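Local coordinates for MNMC2 (Aquifex aeolicus, PDB 3VYW), which methylates modified wobble uridines of tRNA with S-adenosylmethionine as methyl donor, working without the oxidase domain to which such methyltransferases are usually fused, at residues 37-42 / 61-66; 95-100 / 124-129; 277-282 / 297-302. All coordinates share one frame; numbering follows the deposited sequence.

Contact 1: 37-42 / 61-66; sequences FAYNPE and KTYGEP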
loop_
_atom_site.group_PDB
_atom_site.type_symbol
_atom_site.label_atom_id
_atom_site.label_comp_id
_atom_site.label_asym_id
_atom_site.label_seq_id
_atom_site.Cartn_x
_atom_site.Cartn_y
_atom_site.Cartn_z
ATOM N N PHE A 37 -2.139 -5.381 17.564
ATOM C CA PHE A 37 -1.981 -5.078 16.153
ATOM C C PHE A 37 -3.051 -4.282 15.464
ATOM O O PHE A 37 -2.827 -3.791 14.425
ATOM C CB PHE A 37 -1.797 -6.348 15.359
ATOM C CG PHE A 37 -0.552 -7.061 15.663
ATOM C CD1 PHE A 37 -0.524 -8.403 15.693
ATOM C CD2 PHE A 37 0.572 -6.383 15.936
ATOM C CE1 PHE A 37 0.619 -9.065 15.997
ATOM C CE2 PHE A 37 1.727 -7.035 16.232
ATOM C CZ PHE A 37 1.751 -8.377 16.261
ATOM N N ALA A 38 -4.230 -4.205 16.030
ATOM C CA ALA A 38 -5.334 -3.527 15.394
ATOM C C ALA A 38 -5.234 -2.041 15.443
ATOM O O ALA A 38 -4.512 -1.503 16.204
ATOM C CB ALA A 38 -6.653 -3.986 15.963
ATOM N N TYR A 39 -5.976 -1.391 14.594
ATOM C CA TYR A 39 -6.042 0.046 14.581
ATOM C C TYR A 39 -7.048 0.636 15.554
ATOM O O TYR A 39 -7.529 -0.037 16.431
ATOM C CB TYR A 39 -6.238 0.569 13.172
ATOM C CG TYR A 39 -7.592 0.390 12.608
ATOM C CD1 TYR A 39 -7.914 0.930 11.416
ATOM C CD2 TYR A 39 -8.531 -0.320 13.263
ATOM C CE1 TYR A 39 -9.150 0.768 10.881
ATOM C CE2 TYR A 39 -9.768 -0.479 12.749
ATOM C CZ TYR A 39 -10.065 0.067 11.550
ATOM O OH TYR A 39 -11.293 -0.076 11.023
ATOM N N ASN A 40 -7.306 1.918 15.444
ATOM C CA ASN A 40 -8.227 2.545 16.328
ATOM C C ASN A 40 -9.544 2.923 15.677
ATOM O O ASN A 40 -9.724 4.030 15.281
ATOM C CB ASN A 40 -7.587 3.790 16.906
ATOM C CG ASN A 40 -6.094 3.718 16.957
ATOM O OD1 ASN A 40 -5.542 2.930 17.653
ATOM N ND2 ASN A 40 -5.456 4.585 16.264
ATOM N N PRO A 41 -10.499 2.017 15.706
ATOM C CA PRO A 41 -11.807 2.151 15.080
ATOM C C PRO A 41 -12.630 3.294 15.630
ATOM O O PRO A 41 -13.438 3.832 14.941
ATOM C CB PRO A 41 -12.487 0.845 15.439
ATOM C CG PRO A 41 -11.438 -0.008 16.020
ATOM C CD PRO A 41 -10.488 0.915 16.652
ATOM N N GLU A 42 -12.449 3.615 16.888
ATOM C CA GLU A 42 -13.099 4.751 17.492
ATOM C C GLU A 42 -12.668 6.111 16.946
ATOM O O GLU A 42 -13.465 7.003 16.855
ATOM C CB GLU A 42 -13.009 4.676 19.012
ATOM C CG GLU A 42 -11.608 4.842 19.586
ATOM C CD GLU A 42 -10.661 3.697 19.272
ATOM O OE1 GLU A 42 -9.465 3.859 19.486
ATOM O OE2 GLU A 42 -11.107 2.651 18.828
ATOM N N LYS A 61 -5.600 9.348 12.437
ATOM C CA LYS A 61 -6.036 8.938 13.751
ATOM C C LYS A 61 -6.678 7.577 13.853
ATOM O O LYS A 61 -6.517 6.918 14.824
ATOM C CB LYS A 61 -6.952 9.996 14.333
ATOM C CG LYS A 61 -6.233 11.115 15.031
ATOM C CD LYS A 61 -6.873 12.450 14.755
ATOM C CE LYS A 61 -7.866 12.851 15.830
ATOM N NZ LYS A 61 -8.213 14.286 15.703
ATOM N N THR A 62 -7.446 7.196 12.857
ATOM C CA THR A 62 -7.977 5.868 12.763
ATOM C C THR A 62 -6.940 4.773 12.594
ATOM O O THR A 62 -6.984 3.773 13.243
ATOM C CB THR A 62 -8.961 5.792 11.598
ATOM O OG1 THR A 62 -9.909 6.814 11.746
ATOM C CG2 THR A 62 -9.688 4.541 11.612
ATOM N N TYR A 63 -6.043 4.954 11.659
ATOM C CA TYR A 63 -5.011 3.996 11.414
ATOM C C TYR A 63 -3.852 4.117 12.350
ATOM O O TYR A 63 -3.095 3.209 12.523
ATOM C CB TYR A 63 -4.536 4.166 10.015
ATOM C CG TYR A 63 -5.589 3.851 9.041
ATOM C CD1 TYR A 63 -6.309 4.837 8.431
ATOM C CD2 TYR A 63 -5.865 2.560 8.725
ATOM C CE1 TYR A 63 -7.276 4.538 7.532
ATOM C CE2 TYR A 63 -6.826 2.261 7.838
ATOM C CZ TYR A 63 -7.512 3.253 7.240
ATOM O OH TYR A 63 -8.459 2.922 6.360
ATOM N N GLY A 64 -3.747 5.265 12.969
ATOM C CA GLY A 64 -2.657 5.578 13.838
ATOM C C GLY A 64 -1.309 5.634 13.193
ATOM O O GLY A 64 -0.347 5.233 13.773
ATOM N N GLU A 65 -1.282 6.158 11.987
ATOM C CA GLU A 65 -0.101 6.212 11.195
ATOM C C GLU A 65 0.038 7.458 10.388
ATOM O O GLU A 65 -0.916 8.048 10.017
ATOM C CB GLU A 65 -0.094 5.037 10.259
ATOM C CG GLU A 65 -0.257 3.744 10.981
ATOM C CD GLU A 65 0.392 2.620 10.269
ATOM O OE1 GLU A 65 0.406 2.669 9.055
ATOM O OE2 GLU A 65 0.882 1.703 10.929
ATOM N N PRO A 66 1.259 7.827 10.100
ATOM C CA PRO A 66 1.553 8.861 9.131
ATOM C C PRO A 66 1.307 8.415 7.710
ATOM O O PRO A 66 1.446 7.284 7.384
ATOM C CB PRO A 66 3.017 9.135 9.365
ATOM C CG PRO A 66 3.537 7.903 9.909
ATOM C CD PRO A 66 2.470 7.269 10.689
#
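The side chains of Y39 and Y63 lie alongside each other, pointing the same way, and the carbonyl of T62 is tucked in beside the first of them. The Y39 side chain leaves the backbone toward 61-66, and the path of the chain already brings Y39 CB to 3.3 Å from T62 O. A chi1 of 74° puts CG in the crowded position between backbone N and carbonyl carbon, and so turns the ring in beside T62 and Y63, with CE1 touching the methyl CG2 of T62. Against Y63 it is the ring flank that meets: Y39 CD1 lies 3.8 Å from Y63 CD2, which sits at the edge of the Y39 ring and close to its plane. With the planes 59° apart, the pair is oblique.

Past this aromatic flank N40 holds segment 61-66 by two bonds. N40 N gives a hydrogen bond of 2.9 Å to T62 O, nearly along the C=O axis. N40 ND2 donates to K61 O, also at 2.9 Å; that bond is fairly straight (161° at the hydrogen), in the carbonyl plane and almost in the plane of the amide, which fixes the rotation of the carboxamide. An alanine here would remove the ND2 bond to K61 O and would probably loosen the turn around K61 and T62, although the backbone bond could persist.

G64 and E65 both face H60 in a G1 beta bulge, where the positive phi of G64 favours glycine. T62 OG1 turns from the contact to bond E43 O, and Y63 stacks on F195.

Y63 also touches bound S-adenosylmethionine. The chemistry thus implies a division of labour: directional bonds to two successive carbonyls fix the chain just before Y63, while apolar contact with Y39 flanks this cofactor-pocket ring.

Contact 2: 95-100 / 124-129; sequences RKVIRI and KLRVEI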
loop_
_atom_site.group_PDB
_atom_site.type_symbol
_atom_site.label_atom_id
_atom_site.label_comp_id
_atom_site.label_asym_id
_atom_site.label_seq_id
_atom_site.Cartn_x
_atom_site.Cartn_y
_atom_site.Cartn_z
ATOM N N ARG A 95 10.397 5.481 -23.748
ATOM C CA ARG A 95 8.969 5.345 -23.942
ATOM C C ARG A 95 8.202 6.583 -24.271
ATOM O O ARG A 95 8.671 7.659 -24.095
ATOM C CB ARG A 95 8.356 4.706 -22.724
ATOM C CG ARG A 95 9.071 3.462 -22.314
ATOM C CD ARG A 95 8.112 2.332 -22.483
ATOM N NE ARG A 95 8.650 1.105 -21.955
ATOM C CZ ARG A 95 7.930 0.236 -21.276
ATOM N NH1 ARG A 95 6.657 0.492 -21.049
ATOM N NH2 ARG A 95 8.478 -0.882 -20.843
ATOM N N LYS A 96 6.982 6.396 -24.723
ATOM C CA LYS A 96 6.074 7.490 -24.953
ATOM C C LYS A 96 4.865 7.472 -24.051
ATOM O O LYS A 96 4.054 8.369 -24.082
ATOM C CB LYS A 96 5.650 7.492 -26.404
ATOM C CG LYS A 96 6.783 7.865 -27.323
ATOM C CD LYS A 96 6.274 8.353 -28.661
ATOM C CE LYS A 96 7.354 9.086 -29.432
ATOM N NZ LYS A 96 6.795 10.265 -30.139
ATOM N N VAL A 97 4.714 6.419 -23.276
ATOM C CA VAL A 97 3.679 6.393 -22.281
ATOM C C VAL A 97 4.106 5.596 -21.098
ATOM O O VAL A 97 4.711 4.579 -21.245
ATOM C CB VAL A 97 2.414 5.810 -22.864
ATOM C CG1 VAL A 97 1.280 5.904 -21.871
ATOM C CG2 VAL A 97 2.073 6.584 -24.106
ATOM N N ILE A 98 3.794 6.077 -19.917
ATOM C CA ILE A 98 4.033 5.338 -18.719
ATOM C C ILE A 98 2.733 5.225 -17.979
ATOM O O ILE A 98 2.056 6.188 -17.819
ATOM C CB ILE A 98 5.062 6.044 -17.854
ATOM C CG1 ILE A 98 6.451 5.772 -18.368
ATOM C CG2 ILE A 98 5.013 5.544 -16.440
ATOM C CD1 ILE A 98 6.908 4.380 -18.066
ATOM N N ARG A 99 2.393 4.037 -17.527
ATOM C CA ARG A 99 1.203 3.831 -16.747
ATOM C C ARG A 99 1.463 3.467 -15.294
ATOM O O ARG A 99 2.151 2.543 -15.003
ATOM C CB ARG A 99 0.376 2.740 -17.377
ATOM C CG ARG A 99 0.351 2.791 -18.874
ATOM C CD ARG A 99 -0.901 2.150 -19.393
ATOM N NE ARG A 99 -1.160 2.489 -20.776
ATOM C CZ ARG A 99 -0.323 2.266 -21.771
ATOM N NH1 ARG A 99 0.840 1.712 -21.539
ATOM N NH2 ARG A 99 -0.650 2.608 -22.997
ATOM N N ILE A 100 0.871 4.213 -14.389
ATOM C CA ILE A 100 0.990 3.923 -12.988
ATOM C C ILE A 100 -0.319 3.583 -12.338
ATOM O O ILE A 100 -1.269 4.288 -12.462
ATOM C CB ILE A 100 1.554 5.108 -12.242
ATOM C CG1 ILE A 100 2.868 5.510 -12.843
ATOM C CG2 ILE A 100 1.710 4.773 -10.785
ATOM C CD1 ILE A 100 3.444 6.723 -12.195
ATOM N N LYS A 124 8.154 15.089 -22.810
ATOM C CA LYS A 124 7.053 14.828 -23.701
ATOM C C LYS A 124 6.204 13.620 -23.384
ATOM O O LYS A 124 5.301 13.299 -24.108
ATOM C CB LYS A 124 7.588 14.727 -25.112
ATOM C CG LYS A 124 8.543 15.842 -25.460
ATOM C CD LYS A 124 7.941 16.759 -26.498
ATOM C CE LYS A 124 8.003 18.202 -26.053
ATOM N NZ LYS A 124 9.278 18.847 -26.474
ATOM N N LEU A 125 6.523 12.953 -22.299
ATOM C CA LEU A 125 5.902 11.710 -21.912
ATOM C C LEU A 125 4.455 11.793 -21.525
ATOM O O LEU A 125 4.068 12.621 -20.774
ATOM C CB LEU A 125 6.671 11.165 -20.731
ATOM C CG LEU A 125 6.438 9.726 -20.369
ATOM C CD1 LEU A 125 7.217 8.874 -21.315
ATOM C CD2 LEU A 125 6.942 9.552 -18.965
ATOM N N ARG A 126 3.654 10.885 -22.009
ATOM C CA ARG A 126 2.284 10.908 -21.630
ATOM C C ARG A 126 2.131 9.969 -20.480
ATOM O O ARG A 126 2.583 8.877 -20.535
ATOM C CB ARG A 126 1.424 10.479 -22.797
ATOM C CG ARG A 126 -0.061 10.581 -22.565
ATOM C CD ARG A 126 -0.731 9.281 -22.933
ATOM N NE ARG A 126 -2.119 9.241 -22.525
ATOM C CZ ARG A 126 -2.913 10.294 -22.477
ATOM N NH1 ARG A 126 -2.452 11.475 -22.806
ATOM N NH2 ARG A 126 -4.161 10.162 -22.089
ATOM N N VAL A 127 1.517 10.414 -19.411
ATOM C CA VAL A 127 1.438 9.587 -18.243
ATOM C C VAL A 127 0.034 9.199 -17.898
ATOM O O VAL A 127 -0.809 10.024 -17.800
ATOM C CB VAL A 127 2.060 10.288 -17.061
ATOM C CG1 VAL A 127 2.199 9.325 -15.933
ATOM C CG2 VAL A 127 3.411 10.820 -17.424
ATOM N N GLU A 128 -0.206 7.918 -17.709
ATOM C CA GLU A 128 -1.510 7.456 -17.289
ATOM C C GLU A 128 -1.530 7.008 -15.837
ATOM O O GLU A 128 -0.894 6.070 -15.477
ATOM C CB GLU A 128 -1.945 6.285 -18.137
ATOM C CG GLU A 128 -2.280 6.602 -19.559
ATOM C CD GLU A 128 -2.895 5.422 -20.267
ATOM O OE1 GLU A 128 -2.317 4.943 -21.251
ATOM O OE2 GLU A 128 -3.961 4.970 -19.842
ATOM N N ILE A 129 -2.302 7.692 -15.021
ATOM C CA ILE A 129 -2.458 7.328 -13.643
ATOM C C ILE A 129 -3.879 6.982 -13.269
ATOM O O ILE A 129 -4.777 7.722 -13.513
ATOM C CB ILE A 129 -2.023 8.467 -12.729
ATOM C CG1 ILE A 129 -0.604 8.852 -13.032
ATOM C CG2 ILE A 129 -2.126 8.063 -11.289
ATOM C CD1 ILE A 129 -0.219 10.161 -12.427
#
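Strands 97-100 and 126-129 run parallel, their axes 4.7 Å apart at closest approach, and a ladder of four backbone hydrogen bonds joins them. I98 takes part in two of these bonds: its N donates to R126 O and its O accepts from E128 N, the latter at 2.8 Å. One step further on, I100 N reaches E128 O at 2.8 Å, nearly along the C=O axis. The entrance is looser, for R126 N lies 3.3 Å from K96 O and approaches from above the carbonyl plane. R126 O takes a second, weaker donor in the CA-H of V97.

The backbone of R99 faces strand 187-192, where R99 N bonds D188 OD2 and the main chain also pairs with A189. On the far side of 126-129, the backbone of V127 pairs with R165 and S167 and that of I129 with S167, while L125 O accepts from W119 NE1. On the face carrying V97, R99, R126 and E128, R99 and E128 lie alongside each other. R99 NE forms a salt bridge to E128 OE1 at 2.8 Å, but the hydrogen bond within it is weak, at 125°, and the two charged planes stand 74° apart. V97 CG1 sits over the centre of the R99 guanidinium, 3.9 Å above its plane. The R126 guanidinium instead turns to E162 and G163.

I98, I100, V127 and I129 occupy the other face, where L125 CD2 packs on I98 CG1 at 3.9 Å, beneath helices 88-94 and 109-121. Together with helix 109-121 the two strands make a beta-alpha-beta crossover, the opening unit of the Rossmann-like sheet of S-adenosylmethionine-dependent methyltransferases.

Contact 3: 277-282 / 297-302; sequences SPFAVP and IDYLLK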
loop_
_atom_site.group_PDB
_atom_site.type_symbol
_atom_site.label_atom_id
_atom_site.label_comp_id
_atom_site.label_asym_id
_atom_site.label_seq_id
_atom_site.Cartn_x
_atom_site.Cartn_y
_atom_site.Cartn_z
ATOM N N SER A 277 9.079 -18.156 9.524
ATOM C CA SER A 277 8.024 -17.550 10.328
ATOM C C SER A 277 6.619 -18.126 10.231
ATOM O O SER A 277 6.138 -18.479 9.182
ATOM C CB SER A 277 7.924 -16.067 10.050
ATOM O OG SER A 277 7.576 -15.354 11.191
ATOM N N PRO A 278 5.985 -18.166 11.379
ATOM C CA PRO A 278 4.580 -18.441 11.564
ATOM C C PRO A 278 3.740 -17.370 10.931
ATOM O O PRO A 278 2.677 -17.632 10.480
ATOM C CB PRO A 278 4.443 -18.435 13.061
ATOM C CG PRO A 278 5.766 -18.791 13.537
ATOM C CD PRO A 278 6.691 -18.110 12.646
ATOM N N PHE A 279 4.269 -16.173 10.885
ATOM C CA PHE A 279 3.598 -15.049 10.311
ATOM C C PHE A 279 3.695 -14.933 8.826
ATOM O O PHE A 279 3.051 -14.107 8.257
ATOM C CB PHE A 279 4.088 -13.766 10.934
ATOM C CG PHE A 279 3.780 -13.658 12.369
ATOM C CD1 PHE A 279 4.621 -14.197 13.297
ATOM C CD2 PHE A 279 2.660 -13.040 12.790
ATOM C CE1 PHE A 279 4.363 -14.111 14.622
ATOM C CE2 PHE A 279 2.386 -12.950 14.124
ATOM C CZ PHE A 279 3.245 -13.480 15.040
ATOM N N ALA A 280 4.449 -15.798 8.189
ATOM C CA ALA A 280 4.517 -15.771 6.760
ATOM C C ALA A 280 3.332 -16.497 6.172
ATOM O O ALA A 280 3.417 -17.557 5.648
ATOM C CB ALA A 280 5.799 -16.386 6.304
ATOM N N VAL A 281 2.206 -15.858 6.312
ATOM C CA VAL A 281 0.952 -16.378 5.892
ATOM C C VAL A 281 0.440 -15.333 5.075
ATOM O O VAL A 281 0.477 -14.115 5.353
ATOM C CB VAL A 281 0.151 -16.840 7.088
ATOM C CG1 VAL A 281 -1.028 -17.623 6.647
ATOM C CG2 VAL A 281 0.986 -17.724 7.921
ATOM N N PRO A 282 -0.345 -15.869 4.098
ATOM C CA PRO A 282 -1.231 -14.910 3.506
ATOM C C PRO A 282 -2.391 -14.672 4.407
ATOM O O PRO A 282 -3.164 -15.541 4.838
ATOM C CB PRO A 282 -1.755 -15.653 2.304
ATOM C CG PRO A 282 -0.685 -16.586 1.967
ATOM C CD PRO A 282 -0.268 -17.078 3.288
ATOM N N ILE A 297 -8.364 -10.787 12.059
ATOM C CA ILE A 297 -8.643 -11.850 12.974
ATOM C C ILE A 297 -8.403 -13.201 12.344
ATOM O O ILE A 297 -7.817 -14.052 12.920
ATOM C CB ILE A 297 -10.075 -11.774 13.504
ATOM C CG1 ILE A 297 -10.249 -10.590 14.428
ATOM C CG2 ILE A 297 -10.425 -13.027 14.255
ATOM C CD1 ILE A 297 -11.678 -10.201 14.687
ATOM N N ASP A 298 -8.814 -13.362 11.115
ATOM C CA ASP A 298 -8.633 -14.585 10.421
ATOM C C ASP A 298 -7.188 -14.923 10.294
ATOM O O ASP A 298 -6.838 -16.050 10.320
ATOM C CB ASP A 298 -9.148 -14.433 9.034
ATOM C CG ASP A 298 -10.579 -14.545 8.957
ATOM O OD1 ASP A 298 -11.183 -14.852 9.968
ATOM O OD2 ASP A 298 -11.092 -14.306 7.875
ATOM N N TYR A 299 -6.371 -13.915 10.088
ATOM C CA TYR A 299 -4.952 -14.087 9.968
ATOM C C TYR A 299 -4.293 -14.587 11.234
ATOM O O TYR A 299 -3.485 -15.474 11.211
ATOM C CB TYR A 299 -4.352 -12.773 9.500
ATOM C CG TYR A 299 -2.865 -12.681 9.475
ATOM C CD1 TYR A 299 -2.159 -13.142 8.416
ATOM C CD2 TYR A 299 -2.178 -12.092 10.499
ATOM C CE1 TYR A 299 -0.800 -13.044 8.384
ATOM C CE2 TYR A 299 -0.818 -11.994 10.481
ATOM C CZ TYR A 299 -0.133 -12.464 9.415
ATOM O OH TYR A 299 1.211 -12.340 9.388
ATOM N N LEU A 300 -4.666 -14.001 12.347
ATOM C CA LEU A 300 -4.140 -14.384 13.617
ATOM C C LEU A 300 -4.497 -15.805 13.954
ATOM O O LEU A 300 -3.724 -16.508 14.534
ATOM C CB LEU A 300 -4.596 -13.423 14.689
ATOM C CG LEU A 300 -3.949 -12.074 14.553
ATOM C CD1 LEU A 300 -4.565 -11.068 15.481
ATOM C CD2 LEU A 300 -2.467 -12.161 14.787
ATOM N N LEU A 301 -5.682 -16.215 13.576
ATOM C CA LEU A 301 -6.101 -17.569 13.749
ATOM C C LEU A 301 -5.298 -18.567 12.961
ATOM O O LEU A 301 -4.942 -19.576 13.459
ATOM C CB LEU A 301 -7.556 -17.691 13.389
ATOM C CG LEU A 301 -8.462 -17.015 14.372
ATOM C CD1 LEU A 301 -9.857 -17.012 13.858
ATOM C CD2 LEU A 301 -8.399 -17.707 15.694
ATOM N N LYS A 302 -5.008 -18.264 11.718
ATOM C CA LYS A 302 -4.091 -19.046 10.958
ATOM C C LYS A 302 -2.711 -19.009 11.542
ATOM O O LYS A 302 -2.038 -19.998 11.632
ATOM C CB LYS A 302 -4.006 -18.495 9.573
ATOM C CG LYS A 302 -4.986 -19.106 8.636
ATOM C CD LYS A 302 -4.289 -19.842 7.513
ATOM C CE LYS A 302 -5.294 -20.487 6.569
ATOM N NZ LYS A 302 -5.107 -21.958 6.403
#
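After helix 268-276 the chain makes a type I turn from S277 to A280 and then an inverse gamma turn centred on A280, which sets the carbonyls of F279 and V281 beside the Y299 ring that projects from helix 292-303. Y299 is the residue that answers them. With CG anti to the backbone N (chi1 172°), its ring reaches out from the helix, and Y299 OH donates a hydrogen bond of 2.8 Å to F279 O. The donor lies in the carbonyl plane, on a lone pair. Because the gamma turn directs V281 N to the same oxygen, F279 O accepts from two donors, one of them weakly.

The phenol arrives at the edge of the F279 ring, the two side chains crossing at about a right angle; Y299 OH is 3.6 Å from F279 CB. Along the other flank of the Y299 ring, V281 O lies in plane at 3.5 Å from CE1, while V281 CB packs on the same carbon at 4.1 Å. That V281 oxygen also receives the hydroxyl of S230, from helix 229-237. One turn on, K302 bends at chi2 and chi4 and lays its CD against V281 CG1, 4.0 Å away, crossing it at about a right angle. F279 N bonds weakly back to S277 OG.

Y299 is buried, and F279 O supplies its hydroxyl with an acceptor. The contact therefore combines a single directional bond, at the tip of an otherwise apolar ring, with modest hydrophobic packing, and so joins the turn after helix 268-276 to the C-terminal helix.

How the contacts relate
Contact 2 belongs to the central sheet and is partly buried, with one face largely apolar; contacts 1 and 3 are surface contacts, each between a loop and another part of the chain. Contacts 1 and 3 come within about 4 Å at their nearest atoms and share helix 292-303 as neighbour: it holds 297-302 and also touches A38 and Y39. Contact 2 stands across the chain's centre from both, about 35 and 38 Å away between centres. Repetitive backbone pairing dominates contact 2, whereas contact 1 has one backbone and one side-chain amide bond and contact 3 a single tyrosine hydroxyl bond, these three to loop carbonyls. Contact 1 alone includes a residue touching S-adenosylmethionine.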